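Long-range contacts in putative metal-dependent isothiocyanate hydrolase SaxA (Pectobacterium carotovorum, PDB 6BRM), which probably hydrolyses isothiocyanates with a pair of bound zinc ions, as a bacterial member of the metallo-beta-lactamase superfamily: residues 128-133 / 195-199; 88-92 / 144-148; 5-11 / 219-224; 202-206 / 234-238; 108-112 / 120-124. All coordinates share one frame. Numbering follows the deposited sequence.

Interaction 1 of 5, residues 128-133 / 195-199; sequences HGSNEL and YGPII. With ZN (zinc ion), chain L.
Segment 128-133 starts in a loop at His128 (phi -86°, psi 62°), passes through Gly129 at phi 148°, psi 168°, and curls into helical angles from Asn131 to Leu133. Segment 195-199 runs past it in the opposing direction, with CA atoms 4.0 Å apart at Gly129 and Ile198 and 5.6 Å apart at Leu133 and Tyr195. At Gly129 a beta carbon would collide with the preceding carbonyl oxygen and with Leu133. His128, chi1 t, donates from ND1 to Ile198 O (2.9 Å), which points NE2 at the zinc, 2.2 Å away. This is the second-shell hydrogen bond of a metallo-beta-lactamase-fold dinuclear site, whose first metal is completed by His67, His69, Asp164 and a water at 2.2 Å. Ser130, chi1 p, gives its OG proton to Tyr195 O at 2.7 Å. Tyr195, chi1 m, presents one ring face to Leu133, whose CA sits 4.2 Å from the centroid in a CH-pi contact. Leu133 CD1 meets Ile198 CG2 at 4.2 Å; the Glu132 carboxylate turns to Arg207 of the second subunit.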
# COMPACT_ATOMS: atom_id res chain seq x y z
N HIS B 128 5.85 6.33 2.55
CA HIS B 128 6.64 7.43 3.11
C HIS B 128 6.27 8.75 2.41
O HIS B 128 7.11 9.39 1.79
CB HIS B 128 8.14 7.11 2.95
CG HIS B 128 9.04 7.85 3.89
ND1 HIS B 128 8.66 9.01 4.54
CD2 HIS B 128 10.31 7.60 4.28
CE1 HIS B 128 9.67 9.44 5.29
NE2 HIS B 128 10.68 8.61 5.14
N GLY B 129 5.01 9.15 2.53
CA GLY B 129 4.48 10.30 1.79
C GLY B 129 3.01 10.15 1.45
O GLY B 129 2.44 9.07 1.59
N SER B 130 2.41 11.25 1.00
CA SER B 130 1.02 11.26 0.54
C SER B 130 0.87 10.58 -0.82
O SER B 130 1.86 10.35 -1.51
CB SER B 130 0.52 12.70 0.43
OG SER B 130 1.29 13.42 -0.53
N ASN B 131 -0.37 10.29 -1.20
CA ASN B 131 -0.68 9.72 -2.52
C ASN B 131 -0.19 10.60 -3.67
O ASN B 131 0.28 10.08 -4.69
CB ASN B 131 -2.20 9.51 -2.66
CG ASN B 131 -2.71 8.34 -1.84
OD1 ASN B 131 -1.96 7.72 -1.09
ND2 ASN B 131 -3.99 8.04 -1.98
N GLU B 132 -0.29 11.92 -3.50
CA GLU B 132 0.10 12.88 -4.54
C GLU B 132 1.61 12.85 -4.75
O GLU B 132 2.07 12.78 -5.89
CB GLU B 132 -0.34 14.32 -4.18
CG GLU B 132 -1.76 14.51 -3.65
CD GLU B 132 -2.82 13.70 -4.39
OE1 GLU B 132 -2.77 13.64 -5.64
OE2 GLU B 132 -3.70 13.14 -3.71
N LEU B 133 2.36 12.87 -3.65
CA LEU B 133 3.82 12.79 -3.68
C LEU B 133 4.36 11.65 -4.55
O LEU B 133 5.32 11.84 -5.29
CB LEU B 133 4.38 12.66 -2.26
CG LEU B 133 5.91 12.72 -2.12
CD1 LEU B 133 6.33 13.60 -0.94
CD2 LEU B 133 6.53 11.34 -2.00
N TYR B 195 3.40 18.79 -0.92
CA TYR B 195 2.68 17.50 -0.92
C TYR B 195 2.24 16.99 0.47
O TYR B 195 1.83 15.83 0.60
CB TYR B 195 3.53 16.43 -1.64
CG TYR B 195 3.69 16.68 -3.12
CD1 TYR B 195 2.59 16.62 -3.99
CD2 TYR B 195 4.94 16.97 -3.68
CE1 TYR B 195 2.73 16.84 -5.35
CE2 TYR B 195 5.08 17.20 -5.04
CZ TYR B 195 3.98 17.13 -5.87
OH TYR B 195 4.12 17.35 -7.22
N GLY B 196 2.29 17.84 1.49
CA GLY B 196 1.78 17.49 2.82
C GLY B 196 2.71 16.55 3.59
O GLY B 196 3.82 16.28 3.13
N PRO B 197 2.25 16.04 4.76
CA PRO B 197 3.06 15.20 5.65
C PRO B 197 3.70 13.97 5.00
O PRO B 197 3.09 13.35 4.12
CB PRO B 197 2.06 14.77 6.73
CG PRO B 197 1.05 15.86 6.77
CD PRO B 197 0.93 16.34 5.35
N ILE B 198 4.93 13.66 5.42
CA ILE B 198 5.70 12.51 4.92
C ILE B 198 5.84 11.35 5.92
O ILE B 198 6.27 10.25 5.54
CB ILE B 198 7.11 12.92 4.42
CG1 ILE B 198 7.91 13.66 5.50
CG2 ILE B 198 6.99 13.78 3.17
CD1 ILE B 198 9.40 13.65 5.27
N ILE B 199 5.51 11.60 7.19
CA ILE B 199 5.44 10.58 8.23
C ILE B 199 4.23 10.88 9.14
O ILE B 199 3.46 11.81 8.86
CB ILE B 199 6.77 10.49 9.03
CG1 ILE B 199 7.15 11.84 9.66
CG2 ILE B 199 7.90 9.99 8.14
CD1 ILE B 199 8.34 11.75 10.59
ZN ZN L . 12.64 8.20 6.04
O HOH W 1 13.83 9.69 7.12

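Interaction 2 of 5, residues 88-92 / 144-148; sequences YTQDE and GDACG
In this metallo-beta-lactamase fold, the end of strand 87-89 in one sheet meets the loop that leads from helix 137-143 into strand 148-152 of the other, so the contact bridges the two sheets near the zinc site. Gln90 is its centre. The strand geometry of Tyr88 and Thr89 breaks at Gln90 (phi -72°, psi -44°), and Asp91, at phi -156°, psi -179°, takes the N-cap position of helix 92-100. Across the gap, Gly144 leaves its helix with positive phi (63°), and Asp145 to Gly148 run extended; the closest CA atoms are those of Gln90 and Cys147, 6.4 Å apart.

Gln90 stretches its side chain toward this loop with chi1 and chi2 both t. Gln90 NE2 makes a weak hydrogen bond to Asp145 O at 3.3 Å and a further hydrogen bond to Asp94. Gln90 OE1 lies close to the loop backbone, 3.0 Å from Ala146 N and 2.9 Å from Cys147 N, but at angles too poor for hydrogen bonding. Cys147, chi1 p, brings CB to 3.6 Å from Gln90 OE1. Ala146 directs CB away from Gln90, onto the zinc ligand His67. Asp145, chi1 m, points toward segment 88-92 without a salt-bridge partner there: its OD2 faces the like-charged Asp91 OD2 at 4.0 Å.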
# COMPACT_ATOMS: atom_id res chain seq x y z
N TYR B 88 20.30 -6.65 8.92
CA TYR B 88 19.03 -7.03 8.29
C TYR B 88 18.48 -5.84 7.51
O TYR B 88 18.16 -4.80 8.10
CB TYR B 88 18.01 -7.47 9.36
CG TYR B 88 18.17 -8.90 9.84
CD1 TYR B 88 17.95 -9.98 8.97
CD2 TYR B 88 18.50 -9.19 11.17
CE1 TYR B 88 18.08 -11.29 9.40
CE2 TYR B 88 18.63 -10.50 11.61
CZ TYR B 88 18.42 -11.55 10.72
OH TYR B 88 18.54 -12.85 11.15
N THR B 89 18.37 -5.98 6.18
CA THR B 89 17.84 -4.91 5.32
C THR B 89 16.45 -5.21 4.78
O THR B 89 15.97 -6.35 4.81
CB THR B 89 18.77 -4.63 4.13
OG1 THR B 89 18.83 -5.78 3.27
CG2 THR B 89 20.17 -4.27 4.61
N GLN B 90 15.82 -4.16 4.27
CA GLN B 90 14.45 -4.17 3.75
C GLN B 90 14.32 -4.90 2.41
O GLN B 90 13.37 -5.65 2.20
CB GLN B 90 13.98 -2.72 3.60
CG GLN B 90 12.67 -2.48 2.85
CD GLN B 90 12.38 -1.00 2.66
OE1 GLN B 90 11.22 -0.59 2.69
NE2 GLN B 90 13.42 -0.20 2.47
N ASP B 91 15.26 -4.64 1.50
CA ASP B 91 15.22 -5.20 0.14
C ASP B 91 16.61 -5.28 -0.50
O ASP B 91 17.61 -4.92 0.13
CB ASP B 91 14.22 -4.41 -0.74
CG ASP B 91 14.56 -2.92 -0.84
OD1 ASP B 91 15.71 -2.51 -0.56
OD2 ASP B 91 13.65 -2.14 -1.23
N GLU B 92 16.68 -5.77 -1.75
CA GLU B 92 17.95 -5.98 -2.44
C GLU B 92 18.79 -4.72 -2.67
O GLU B 92 20.02 -4.77 -2.54
CB GLU B 92 17.74 -6.69 -3.79
CG GLU B 92 17.42 -8.18 -3.67
CD GLU B 92 18.60 -9.04 -3.23
OE1 GLU B 92 18.37 -10.05 -2.54
OE2 GLU B 92 19.76 -8.71 -3.57
N GLY B 144 11.03 6.87 -1.47
CA GLY B 144 11.28 5.44 -1.70
C GLY B 144 10.42 4.51 -0.87
O GLY B 144 9.30 4.85 -0.49
N ASP B 145 10.96 3.32 -0.62
CA ASP B 145 10.35 2.34 0.28
C ASP B 145 10.95 2.45 1.68
O ASP B 145 12.13 2.80 1.83
CB ASP B 145 10.57 0.92 -0.26
CG ASP B 145 9.94 0.70 -1.63
OD1 ASP B 145 8.81 1.17 -1.86
OD2 ASP B 145 10.58 0.04 -2.47
N ALA B 146 10.13 2.16 2.69
CA ALA B 146 10.59 2.11 4.08
C ALA B 146 9.65 1.22 4.89
O ALA B 146 8.49 1.56 5.11
CB ALA B 146 10.64 3.51 4.67
N CYS B 147 10.17 0.07 5.35
CA CYS B 147 9.32 -0.99 5.89
C CYS B 147 9.05 -0.88 7.39
O CYS B 147 9.86 -0.35 8.15
CB CYS B 147 9.93 -2.37 5.59
SG CYS B 147 11.47 -2.72 6.46
N GLY B 148 7.89 -1.40 7.79
CA GLY B 148 7.56 -1.63 9.19
C GLY B 148 8.07 -2.99 9.62
O GLY B 148 8.48 -3.79 8.77

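Interaction 3 of 5, residues 5-11 / 219-224; sequences QIRNATL and ASHMES. With ZN (zinc ion), chain M.
Two residues with positive phi face each other in this buried contact, their CA atoms just 3.9 Å apart: Asn8 (phi 63°, psi -131°), second residue of a type II' turn, and His221 (phi 66°, psi 44°), left-handed helical. That turn, Arg7 to Thr10, joins strands 2-7 and 10-15, with Ile6 and Arg7 opposite Thr10 as a classic beta bulge. His221 follows the end of strand 216-220.

Asn8 O collects a weak hydrogen bond from His221 N (3.2 Å) and a firmer one from Gln5 NE2 (2.7 Å), and Ser220 OG, chi1 t, stands 2.8 Å from the same oxygen and 3.1 Å from Gln5 OE1. The Asn8 side chain, chi1 t, sets OD1 over a face of the His221 imidazole, 3.1 Å from ND1 but badly angled for a bond, while ND2 bonds to the carbonyl of Asp71. Ala9 CB packs 3.8 Å from His221 CD2, and Ser224 OG lies 3.0 Å from Asn8 N. So placed, with chi1 t, His221 binds zinc through NE2 at 2.2 Å. With Asp71, His72, Asp164 and two waters it completes the second metal position of the dinuclear site typical of the metallo-beta-lactamase superfamily.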
# COMPACT_ATOMS: atom_id res chain seq x y z
N GLN B 5 14.24 3.84 23.94
CA GLN B 5 14.33 4.98 23.02
C GLN B 5 15.75 5.52 23.13
O GLN B 5 16.22 5.80 24.24
CB GLN B 5 13.31 6.06 23.40
CG GLN B 5 13.30 7.32 22.52
CD GLN B 5 12.90 7.07 21.08
OE1 GLN B 5 12.26 6.06 20.77
NE2 GLN B 5 13.26 7.98 20.20
N ILE B 6 16.44 5.65 21.99
CA ILE B 6 17.78 6.25 21.94
C ILE B 6 17.62 7.71 21.49
O ILE B 6 17.63 8.60 22.34
CB ILE B 6 18.75 5.44 21.04
CG1 ILE B 6 18.96 4.02 21.60
CG2 ILE B 6 20.09 6.16 20.88
CD1 ILE B 6 19.79 3.93 22.87
N ARG B 7 17.45 7.94 20.19
CA ARG B 7 17.15 9.28 19.64
C ARG B 7 16.65 9.15 18.20
O ARG B 7 17.21 8.39 17.41
CB ARG B 7 18.37 10.22 19.72
CG ARG B 7 19.60 9.77 18.93
CD ARG B 7 19.85 10.61 17.68
NE ARG B 7 20.78 11.71 17.93
CZ ARG B 7 22.12 11.62 17.93
NH1 ARG B 7 22.74 10.46 17.69
NH2 ARG B 7 22.85 12.70 18.18
N ASN B 8 15.59 9.90 17.87
CA ASN B 8 14.86 9.77 16.60
C ASN B 8 14.23 8.36 16.52
O ASN B 8 13.58 7.95 17.49
CB ASN B 8 15.75 10.15 15.40
CG ASN B 8 14.94 10.55 14.17
OD1 ASN B 8 14.01 11.36 14.25
ND2 ASN B 8 15.30 10.00 13.02
N ALA B 9 14.39 7.63 15.41
CA ALA B 9 13.86 6.27 15.27
C ALA B 9 14.86 5.21 15.74
O ALA B 9 14.56 4.01 15.66
CB ALA B 9 13.46 6.02 13.83
N THR B 10 16.03 5.64 16.20
CA THR B 10 17.02 4.73 16.76
C THR B 10 16.53 4.18 18.10
O THR B 10 16.03 4.94 18.94
CB THR B 10 18.39 5.42 16.94
OG1 THR B 10 18.73 6.11 15.73
CG2 THR B 10 19.48 4.41 17.27
N LEU B 11 16.64 2.87 18.26
CA LEU B 11 16.21 2.19 19.48
C LEU B 11 16.83 0.80 19.57
O LEU B 11 17.14 0.19 18.54
CB LEU B 11 14.68 2.11 19.56
CG LEU B 11 13.88 1.75 18.29
CD1 LEU B 11 13.68 0.25 18.17
CD2 LEU B 11 12.54 2.46 18.30
N ALA B 219 5.52 6.73 21.21
CA ALA B 219 5.90 7.80 20.29
C ALA B 219 7.41 7.83 20.10
O ALA B 219 8.17 7.56 21.04
CB ALA B 219 5.39 9.14 20.79
N SER B 220 7.85 8.18 18.89
CA SER B 220 9.27 8.17 18.52
C SER B 220 9.48 9.02 17.27
O SER B 220 8.51 9.54 16.70
CB SER B 220 9.74 6.73 18.28
OG SER B 220 11.13 6.68 17.94
N HIS B 221 10.74 9.18 16.86
CA HIS B 221 11.11 9.93 15.66
C HIS B 221 10.79 11.44 15.79
O HIS B 221 10.27 12.04 14.85
CB HIS B 221 10.45 9.31 14.41
CG HIS B 221 11.13 9.63 13.11
ND1 HIS B 221 11.36 10.92 12.68
CD2 HIS B 221 11.58 8.83 12.12
CE1 HIS B 221 11.95 10.90 11.50
NE2 HIS B 221 12.09 9.64 11.13
N MET B 222 11.10 12.03 16.94
CA MET B 222 10.91 13.48 17.15
C MET B 222 11.92 14.12 18.11
O MET B 222 12.50 13.45 18.96
CB MET B 222 9.47 13.78 17.60
CG MET B 222 9.01 13.04 18.84
SD MET B 222 7.24 13.27 19.13
CE MET B 222 6.99 12.08 20.44
N GLU B 223 12.13 15.44 17.94
CA GLU B 223 13.12 16.24 18.69
C GLU B 223 14.55 15.72 18.51
O GLU B 223 15.28 15.48 19.48
CB GLU B 223 12.76 16.31 20.18
CG GLU B 223 11.37 16.86 20.45
CD GLU B 223 11.12 17.14 21.92
OE1 GLU B 223 11.68 16.43 22.78
OE2 GLU B 223 10.34 18.07 22.22
N SER B 224 14.93 15.57 17.24
CA SER B 224 16.22 14.98 16.85
C SER B 224 16.76 15.57 15.55
O SER B 224 17.95 15.86 15.45
CB SER B 224 16.10 13.47 16.71
OG SER B 224 15.58 12.88 17.89
ZN ZN M . 12.83 9.35 9.06
O HOH W 1 13.83 9.69 7.12
O HOH W 2 11.71 11.15 8.46

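Interaction 4 of 5, residues 202-206 / 234-238; sequences KEDTL and ELREF
A salt bridge ties the two segments at their outer margin: Lys202 NZ lies 2.8 Å from Glu234 OE2. Lys202 reaches it with chi1 p and the remaining three torsions t, while Glu234, on helix 232-241, extends to meet it with chi1 and chi2 t. Lys202 O accepts a hydrogen bond from Thr205 N (3.0 Å) as the chain enters helix 203-211; Glu234 to Phe238 is regular helix, with Phe238 N bonded to Glu234 O at 2.8 Å. The closest CA atoms are those of Lys202 and Leu235, 6.0 Å apart.

Inward from the charges, the Lys202 methylenes lie across a face of the Phe238 ring, CG 4.0 Å from the centroid and 11° off the normal, a CH-pi contact. Phe238, chi1 t, brings CE2 to 3.4 Å from Lys202 O and to 4.2 Å from Leu206 CB, which sits at the ring edge. Leu235, chi1 t and chi2 p, puts CD1 3.8 Å from both Lys202 CB and Thr205 OG1. This is helix-helix packing in the outer helical layer of the alpha-beta-beta-alpha metallo-beta-lactamase fold, Leu235 also lying against Met222 and Ala219 of strand 216-220. The chemistry implies an amphipathic edge, ion pair outside, apolar packing within.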
# COMPACT_ATOMS: atom_id res chain seq x y z
N LYS B 202 0.37 13.72 15.34
CA LYS B 202 -0.51 13.58 16.51
C LYS B 202 -1.85 12.93 16.15
O LYS B 202 -2.31 12.05 16.87
CB LYS B 202 -0.71 14.94 17.22
CG LYS B 202 -1.51 15.99 16.45
CD LYS B 202 -1.31 17.38 17.04
CE LYS B 202 -2.18 18.42 16.34
NZ LYS B 202 -1.99 19.78 16.91
N GLU B 203 -2.45 13.34 15.03
CA GLU B 203 -3.74 12.79 14.56
C GLU B 203 -3.71 11.26 14.40
O GLU B 203 -4.68 10.58 14.74
CB GLU B 203 -4.17 13.41 13.23
CG GLU B 203 -4.77 14.81 13.35
CD GLU B 203 -5.40 15.29 12.05
OE1 GLU B 203 -4.92 16.30 11.49
OE2 GLU B 203 -6.36 14.65 11.57
N ASP B 204 -2.59 10.75 13.90
CA ASP B 204 -2.42 9.32 13.65
C ASP B 204 -2.30 8.49 14.93
O ASP B 204 -2.51 7.28 14.90
CB ASP B 204 -1.22 9.08 12.73
CG ASP B 204 -1.39 9.71 11.36
OD1 ASP B 204 -2.11 10.73 11.25
OD2 ASP B 204 -0.81 9.21 10.38
N THR B 205 -1.96 9.14 16.05
CA THR B 205 -2.00 8.50 17.38
C THR B 205 -3.43 8.14 17.80
O THR B 205 -3.67 7.04 18.30
CB THR B 205 -1.38 9.42 18.46
OG1 THR B 205 -0.02 9.71 18.12
CG2 THR B 205 -1.42 8.77 19.83
N LEU B 206 -4.37 9.06 17.60
CA LEU B 206 -5.78 8.84 17.96
C LEU B 206 -6.48 7.84 17.03
O LEU B 206 -7.18 6.94 17.52
CB LEU B 206 -6.54 10.17 17.95
CG LEU B 206 -7.96 10.20 18.53
CD1 LEU B 206 -7.98 9.86 20.01
CD2 LEU B 206 -8.59 11.56 18.29
N GLU B 234 3.63 19.00 22.86
CA GLU B 234 2.42 19.11 22.05
C GLU B 234 1.63 17.79 22.00
O GLU B 234 0.41 17.80 22.09
CB GLU B 234 2.73 19.57 20.62
CG GLU B 234 1.51 20.11 19.88
CD GLU B 234 1.68 20.19 18.37
OE1 GLU B 234 2.83 20.12 17.87
OE2 GLU B 234 0.65 20.33 17.67
N LEU B 235 2.34 16.67 21.84
CA LEU B 235 1.70 15.35 21.76
C LEU B 235 1.08 14.92 23.09
O LEU B 235 0.02 14.29 23.10
CB LEU B 235 2.70 14.28 21.29
CG LEU B 235 2.14 12.88 20.99
CD1 LEU B 235 1.22 12.91 19.78
CD2 LEU B 235 3.27 11.88 20.78
N ARG B 236 1.75 15.23 24.20
CA ARG B 236 1.19 15.01 25.53
C ARG B 236 -0.05 15.88 25.75
O ARG B 236 -1.06 15.41 26.27
CB ARG B 236 2.24 15.28 26.62
CG ARG B 236 1.77 14.96 28.03
CD ARG B 236 2.87 14.31 28.85
NE ARG B 236 3.12 12.93 28.43
CZ ARG B 236 4.21 12.20 28.72
NH1 ARG B 236 5.21 12.71 29.44
NH2 ARG B 236 4.29 10.96 28.27
N GLU B 237 0.03 17.15 25.35
CA GLU B 237 -1.11 18.08 25.39
C GLU B 237 -2.29 17.60 24.52
O GLU B 237 -3.45 17.77 24.89
CB GLU B 237 -0.66 19.49 24.95
CG GLU B 237 -1.70 20.59 25.13
CD GLU B 237 -1.20 21.96 24.71
OE1 GLU B 237 -2.02 22.91 24.66
OE2 GLU B 237 0.01 22.11 24.42
N PHE B 238 -1.97 16.99 23.38
CA PHE B 238 -2.98 16.36 22.52
C PHE B 238 -3.58 15.10 23.14
O PHE B 238 -4.78 14.85 22.99
CB PHE B 238 -2.36 16.02 21.15
CG PHE B 238 -3.36 15.53 20.14
CD1 PHE B 238 -4.12 16.44 19.41
CD2 PHE B 238 -3.53 14.17 19.90
CE1 PHE B 238 -5.04 16.00 18.46
CE2 PHE B 238 -4.45 13.73 18.96
CZ PHE B 238 -5.20 14.64 18.24

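Interaction 5 of 5, residues 108-112 / 120-124; sequences VLKDE and TIYKT
Just past strand 106-108, Leu109 (phi -70°, psi 124°) points its side chain toward strand 120-124, with Leu109 CB 3.9 Å from Lys123 CD, Leu109 CD2 4.3 Å from Ile121 CG2 and Leu109 O 3.2 Å from Lys123 CE. Lys110 sends its side chain away, but its O comes within 3.4 Å of Lys123 CB. At Asp111 the chain kinks through helical angles (phi -61°, psi -33°), and Asp111 O accepts a hydrogen bond from Lys123 N at 3.2 Å, with Tyr122 CA 3.5 Å from the same oxygen in a CA-H...O contact. Here the chain passes from one sheet of the metallo-beta-lactamase sandwich to the other: strand 106-108 edges the first, while strand 112-114 edges the second and pairs with 120-124 as an antiparallel hairpin. Lys123, chi1 and chi2 t, then chi3 and chi4 p, curls its stem over this crossing; its NZ stays 4.0 Å from Asp111 OD1, beyond salt-bridge range. Glu112 returns to extended angles, its CA 4.7 Å from that of Tyr122. Glu112 OE1 lies near the Tyr122 ring edge, 3.6 Å from CE1, and forms a salt bridge with Arg177 of helix 169-178.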
# COMPACT_ATOMS: atom_id res chain seq x y z
N VAL B 108 18.54 -9.96 3.73
CA VAL B 108 17.35 -9.24 3.29
C VAL B 108 16.14 -9.85 3.98
O VAL B 108 15.96 -11.06 3.96
CB VAL B 108 17.16 -9.35 1.76
CG1 VAL B 108 15.94 -8.55 1.30
CG2 VAL B 108 18.41 -8.90 1.02
N LEU B 109 15.33 -9.00 4.62
CA LEU B 109 14.09 -9.44 5.25
C LEU B 109 13.09 -9.83 4.18
O LEU B 109 12.77 -9.03 3.30
CB LEU B 109 13.48 -8.35 6.15
CG LEU B 109 13.64 -8.46 7.67
CD1 LEU B 109 15.02 -8.94 8.08
CD2 LEU B 109 13.32 -7.12 8.34
N LYS B 110 12.60 -11.07 4.25
CA LYS B 110 11.45 -11.49 3.47
C LYS B 110 10.20 -10.94 4.14
O LYS B 110 10.28 -10.37 5.23
CB LYS B 110 11.39 -13.01 3.37
CG LYS B 110 12.59 -13.62 2.65
CD LYS B 110 12.51 -15.13 2.59
CE LYS B 110 13.81 -15.72 2.06
NZ LYS B 110 14.15 -15.25 0.69
N ASP B 111 9.06 -11.11 3.48
CA ASP B 111 7.77 -10.68 4.05
C ASP B 111 7.46 -11.41 5.35
O ASP B 111 6.83 -10.83 6.24
CB ASP B 111 6.64 -10.89 3.03
CG ASP B 111 6.76 -9.96 1.84
OD1 ASP B 111 7.88 -9.76 1.34
OD2 ASP B 111 5.72 -9.41 1.41
N GLU B 112 7.89 -12.67 5.46
CA GLU B 112 7.81 -13.45 6.69
C GLU B 112 9.16 -14.08 6.97
O GLU B 112 9.79 -14.61 6.06
CB GLU B 112 6.75 -14.55 6.56
CG GLU B 112 5.39 -14.04 6.09
CD GLU B 112 4.26 -15.01 6.35
OE1 GLU B 112 3.12 -14.55 6.56
OE2 GLU B 112 4.50 -16.24 6.34
N THR B 120 9.39 -14.82 15.10
CA THR B 120 8.94 -14.49 13.75
C THR B 120 9.05 -12.98 13.57
O THR B 120 8.64 -12.23 14.46
CB THR B 120 7.48 -14.93 13.54
OG1 THR B 120 7.32 -16.29 13.96
CG2 THR B 120 7.08 -14.80 12.08
N ILE B 121 9.61 -12.55 12.43
CA ILE B 121 9.72 -11.14 12.09
C ILE B 121 9.03 -10.90 10.75
O ILE B 121 9.48 -11.41 9.73
CB ILE B 121 11.20 -10.68 12.01
CG1 ILE B 121 11.84 -10.71 13.40
CG2 ILE B 121 11.31 -9.27 11.42
CD1 ILE B 121 13.34 -10.56 13.39
N TYR B 122 7.94 -10.13 10.76
CA TYR B 122 7.21 -9.79 9.54
C TYR B 122 7.60 -8.39 9.06
O TYR B 122 7.59 -7.45 9.85
CB TYR B 122 5.70 -9.82 9.79
CG TYR B 122 5.14 -11.15 10.27
CD1 TYR B 122 4.73 -12.13 9.36
CD2 TYR B 122 4.98 -11.40 11.63
CE1 TYR B 122 4.20 -13.33 9.79
CE2 TYR B 122 4.44 -12.61 12.08
CZ TYR B 122 4.06 -13.57 11.16
OH TYR B 122 3.53 -14.76 11.60
N LYS B 123 7.92 -8.28 7.77
CA LYS B 123 8.22 -7.00 7.12
C LYS B 123 6.92 -6.44 6.54
O LYS B 123 6.20 -7.15 5.84
CB LYS B 123 9.25 -7.21 6.01
CG LYS B 123 9.73 -5.93 5.33
CD LYS B 123 10.85 -6.18 4.32
CE LYS B 123 10.38 -6.91 3.07
NZ LYS B 123 9.35 -6.16 2.30
N THR B 124 6.66 -5.16 6.82
CA THR B 124 5.41 -4.47 6.45
C THR B 124 5.64 -3.41 5.37
O THR B 124 6.72 -2.81 5.32
CB THR B 124 4.82 -3.75 7.68
OG1 THR B 124 4.91 -4.59 8.83
CG2 THR B 124 3.37 -3.36 7.44

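Interaction 3 is fully buried and interaction 2 largely so, whereas interactions 1, 4 and 5 reach the surface. Interactions 1 and 3 serve the two zinc positions, share one bridging water and touch where Ile199 meets His221; interaction 3 is mainly polar, whereas interaction 1 adds apolar and CH-pi packing to its hydrogen bonds. Interaction 2 borders the same site, Ala146 packing on His128, and like interaction 1 it reaches the second subunit. Interactions 2 and 5 join neighbouring parts of both sheets, with Thr89 probably hydrogen-bonded to Leu109 and Gly148 to Thr124. Interaction 4, the helical pair and the one with a salt bridge between its segments, meets interaction 3 through Leu235 against Ala219 and Met222.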